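Local coordinates for Nrps/pks (Streptomyces albus, PDB 4OPE), which probably catalyses polyketide chain extension by decarboxylative condensation, as a ketosynthase domain of the AT-less oxazolomycin assembly line, at residues A[319-323]-A[383-388]; A[507-511]-A[522-526]. One frame throughout, in Å; residues are numbered along the deposited sequence.

Interaction 1 of 2, residues A[319-323]-A[383-388]; sequences DPVEI and NPHLDL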
# COMPACT_ATOMS: atom_id res chain seq x y z
N ASP A 319 -0.87 4.72 26.07
CA ASP A 319 0.06 5.77 26.42
C ASP A 319 1.19 5.24 27.30
O ASP A 319 2.33 5.48 27.01
CB ASP A 319 -0.66 6.96 27.05
CG ASP A 319 -1.31 7.91 26.00
OD1 ASP A 319 -1.24 7.65 24.75
OD2 ASP A 319 -1.88 8.93 26.43
N PRO A 320 0.88 4.47 28.35
CA PRO A 320 1.95 3.83 29.13
C PRO A 320 2.78 2.85 28.32
O PRO A 320 3.96 2.65 28.62
CB PRO A 320 1.19 3.02 30.20
CG PRO A 320 -0.12 3.69 30.31
CD PRO A 320 -0.44 4.21 28.94
N VAL A 321 2.15 2.20 27.36
CA VAL A 321 2.89 1.28 26.50
C VAL A 321 3.90 2.04 25.66
O VAL A 321 5.01 1.57 25.47
CB VAL A 321 1.93 0.45 25.63
CG1 VAL A 321 2.64 -0.23 24.46
CG2 VAL A 321 1.24 -0.58 26.51
N GLU A 322 3.53 3.21 25.15
CA GLU A 322 4.45 4.00 24.35
C GLU A 322 5.67 4.41 25.17
O GLU A 322 6.81 4.33 24.71
CB GLU A 322 3.76 5.22 23.78
CG GLU A 322 4.65 6.04 22.86
CD GLU A 322 3.91 7.02 21.92
OE1 GLU A 322 2.69 7.29 22.12
OE2 GLU A 322 4.57 7.52 20.95
N ILE A 323 5.44 4.79 26.40
CA ILE A 323 6.55 5.15 27.23
C ILE A 323 7.47 3.96 27.53
O ILE A 323 8.70 4.06 27.53
CB ILE A 323 6.10 5.85 28.52
CG1 ILE A 323 5.26 7.07 28.20
CG2 ILE A 323 7.31 6.29 29.30
CD1 ILE A 323 5.96 8.10 27.32
N ASN A 383 -0.87 11.68 33.08
CA ASN A 383 -1.25 10.34 33.38
C ASN A 383 -0.29 9.85 34.42
O ASN A 383 0.91 9.81 34.17
CB ASN A 383 -1.12 9.50 32.13
CG ASN A 383 -1.46 8.07 32.34
OD1 ASN A 383 -1.27 7.54 33.40
ND2 ASN A 383 -1.91 7.42 31.28
N PRO A 384 -0.80 9.47 35.59
CA PRO A 384 0.05 9.06 36.70
C PRO A 384 0.63 7.69 36.55
O PRO A 384 1.54 7.38 37.29
CB PRO A 384 -0.90 9.08 37.89
CG PRO A 384 -2.21 8.78 37.31
CD PRO A 384 -2.23 9.37 35.93
N HIS A 385 0.14 6.89 35.61
CA HIS A 385 0.68 5.53 35.41
C HIS A 385 1.85 5.44 34.42
O HIS A 385 2.24 4.33 34.06
CB HIS A 385 -0.41 4.57 34.94
CG HIS A 385 -1.66 4.68 35.74
ND1 HIS A 385 -2.87 5.05 35.18
CD2 HIS A 385 -1.89 4.50 37.06
CE1 HIS A 385 -3.80 5.10 36.12
NE2 HIS A 385 -3.22 4.78 37.27
N LEU A 386 2.37 6.56 33.94
CA LEU A 386 3.49 6.53 32.97
C LEU A 386 4.83 6.52 33.64
O LEU A 386 5.81 5.97 33.09
CB LEU A 386 3.50 7.77 32.10
CG LEU A 386 2.23 8.16 31.38
CD1 LEU A 386 2.42 9.56 30.83
CD2 LEU A 386 1.91 7.14 30.30
N ASP A 387 4.87 7.21 34.79
CA ASP A 387 6.09 7.41 35.57
C ASP A 387 7.18 8.12 34.77
O ASP A 387 8.34 7.72 34.80
CB ASP A 387 6.59 6.05 36.11
CG ASP A 387 7.58 6.21 37.28
OD1 ASP A 387 7.43 7.17 38.08
OD2 ASP A 387 8.51 5.37 37.36
N LEU A 388 6.79 9.18 34.06
CA LEU A 388 7.70 9.93 33.19
C LEU A 388 8.99 10.40 33.83
O LEU A 388 10.03 10.49 33.17
CB LEU A 388 7.01 11.17 32.67
CG LEU A 388 6.23 11.01 31.38
CD1 LEU A 388 5.76 12.38 30.95
CD2 LEU A 388 7.07 10.36 30.29
O HOH W 1 -3.01 9.09 28.96

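Interaction 2 of 2, residues A[507-511]-A[522-526]; sequences DLADA and PRVLT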
# COMPACT_ATOMS: atom_id res chain seq x y z
N ASP A 507 4.80 48.28 -1.37
CA ASP A 507 4.36 48.91 -2.58
C ASP A 507 3.76 47.91 -3.53
O ASP A 507 2.91 48.27 -4.29
CB ASP A 507 5.40 49.89 -3.19
CG ASP A 507 6.50 49.22 -3.94
OD1 ASP A 507 6.21 48.61 -4.99
OD2 ASP A 507 7.67 49.37 -3.51
N LEU A 508 4.15 46.65 -3.44
CA LEU A 508 3.46 45.59 -4.19
C LEU A 508 2.02 45.40 -3.70
O LEU A 508 1.08 45.41 -4.51
CB LEU A 508 4.22 44.29 -4.05
CG LEU A 508 3.62 43.03 -4.68
CD1 LEU A 508 3.41 43.23 -6.16
CD2 LEU A 508 4.57 41.87 -4.42
N ALA A 509 1.84 45.24 -2.39
CA ALA A 509 0.49 45.15 -1.83
C ALA A 509 -0.39 46.33 -2.25
O ALA A 509 -1.51 46.15 -2.67
CB ALA A 509 0.55 45.06 -0.32
N ASP A 510 0.13 47.54 -2.13
CA ASP A 510 -0.56 48.72 -2.61
C ASP A 510 -1.08 48.54 -4.04
O ASP A 510 -2.23 48.89 -4.36
CB ASP A 510 0.43 49.90 -2.64
CG ASP A 510 0.73 50.48 -1.26
OD1 ASP A 510 -0.02 50.23 -0.29
OD2 ASP A 510 1.74 51.22 -1.15
N ALA A 511 -0.22 48.06 -4.94
CA ALA A 511 -0.62 47.98 -6.31
C ALA A 511 -1.70 46.93 -6.49
O ALA A 511 -2.66 47.15 -7.22
CB ALA A 511 0.56 47.66 -7.21
N PRO A 522 -1.15 52.32 -13.19
CA PRO A 522 -0.12 52.18 -14.24
C PRO A 522 0.87 51.02 -14.01
O PRO A 522 1.44 50.49 -14.97
CB PRO A 522 0.64 53.52 -14.16
CG PRO A 522 0.23 54.14 -12.85
CD PRO A 522 -1.19 53.68 -12.64
N ARG A 523 1.09 50.65 -12.74
CA ARG A 523 2.01 49.57 -12.43
C ARG A 523 1.48 48.15 -12.61
O ARG A 523 2.28 47.24 -12.66
CB ARG A 523 2.54 49.69 -11.01
CG ARG A 523 3.28 50.97 -10.74
CD ARG A 523 3.28 51.24 -9.25
NE ARG A 523 4.04 50.19 -8.60
CZ ARG A 523 3.93 49.82 -7.34
NH1 ARG A 523 3.10 50.44 -6.51
NH2 ARG A 523 4.68 48.81 -6.92
N VAL A 524 0.16 47.96 -12.75
CA VAL A 524 -0.40 46.64 -12.95
C VAL A 524 -0.78 46.33 -14.40
O VAL A 524 -1.60 47.02 -14.98
CB VAL A 524 -1.65 46.48 -12.10
CG1 VAL A 524 -2.21 45.10 -12.29
CG2 VAL A 524 -1.31 46.67 -10.63
N LEU A 525 -0.20 45.28 -14.98
CA LEU A 525 -0.56 44.88 -16.33
C LEU A 525 -1.34 43.56 -16.29
O LEU A 525 -1.08 42.73 -15.46
CB LEU A 525 0.67 44.70 -17.19
CG LEU A 525 1.78 45.75 -17.11
CD1 LEU A 525 3.01 45.33 -17.93
CD2 LEU A 525 1.28 47.11 -17.56
N THR A 526 -2.28 43.38 -17.20
CA THR A 526 -3.03 42.16 -17.25
C THR A 526 -3.18 41.73 -18.69
O THR A 526 -3.17 42.54 -19.58
CB THR A 526 -4.44 42.28 -16.63
OG1 THR A 526 -5.26 43.08 -17.47
CG2 THR A 526 -4.42 42.88 -15.25

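Interaction 1 of 2, residues A[319-323]-A[383-388]
Leu386 meets Pro320 and Ile323 through one methyl group, CD2. This methyl lies against the backbone of the first turn of helix 318-329, with CD2 of Leu386 3.5 Å from N of Pro320. The Pro320 ring also touches it: CD of Pro320 is 4.0 Å from CD2 of Leu386. Ile323, one turn on, brings CG1 to 4.0 Å from CD2 of Leu386. Both pairs of side chains cross at about a right angle. With chi1 at -52° CG of Leu386 stands beside the backbone N, and an extended chi2 of 169° carries the end of the side chain nearer the helix than its base. Ile323 also reaches Leu388, where CD1 of Ile323 is 3.9 Å from CD2 of Leu388.

The helix follows the HGTGT loop of the thiolase-type ketosynthase fold. Asp319 ties it back to that loop, since its OD1 accepts from N of Gly314. OD2 of Asp319 accepts from N of Phe230.

The facing loop turns sharply. Asn383 to Leu386 form a type I turn, and OD1 of Asn383 accepts from N of His385 in an Asx turn at 2.7 Å. That bond holds the Asn383 amide, whose ND2 points to a bridging water. The water donates to OD2 of Asp319 at 2.8 Å and accepts from ND2 of Asn383 at 3.1 Å.

Interaction 2 of 2, residues A[507-511]-A[522-526]
Between the backbones of helical segment 507-511 and segment 522-526 the nearest CA atoms are those of Ala511 and Val524, 6.8 Å apart. Helix 505-516 links two neighbouring antiparallel strands, 496-502 and 524-528, and packs on their three-stranded sheet. This small alpha/beta unit is consistent with the linker domain that follows the ketosynthase core in modular synthases.

Arg523 has the largest share of the contact. A bend at chi3 (65°) turns its guanidinium to the helix. There NH1 of Arg523 donates to O of Asp507 at 3.1 Å. The bond is not straight, with an N-H...O angle of 141°. NH1 stands above the carbonyl plane of Asp507, and N of Ala511 donates to the same oxygen from the opposite face. This oxygen thus keeps its helical bond while it receives the arginine. NH2 of Arg523 adds a weak bond to O of Asp507.

A salt bridge joins NH2 of Arg523 to OD1 of Asp507, although its modelled length is too short to be trusted. The carboxylate and guanidinium planes are 61° apart, so the two groups do not meet flat. Second partners help to place both ends: OD2 of Asp507 bonds to OG1 of Thr504, and NH2 of Arg523 donates to O of Val501. Phe502 of the central strand touches both side chains.

Ala511 packs against both Arg523 and Val524. Its CB sits above one face of the Arg523 guanidinium, nearer the edge than the centre. CG2 of Val524 makes the apolar contact, 4.0 Å from CB of Ala511, and is 3.7 Å from O of Ala511.

In the fold
The two contacts lie on opposite sides of the chain's centre, and their nearest atoms are about 43 Å apart. They share no helix or strand. Interaction 1 is mostly buried and belongs to the ketosynthase part, where it sets a turn-containing loop against the start of a helix. Interaction 2 is partly buried and belongs to the small three-stranded unit, where it joins a helix to the approach to the edge strand. Their chemistry differs accordingly. In interaction 1, apolar side chains meet directly and one polar pair is linked by a water. In interaction 2, a charged side chain bonds directly to the helix, and apolar contact is limited.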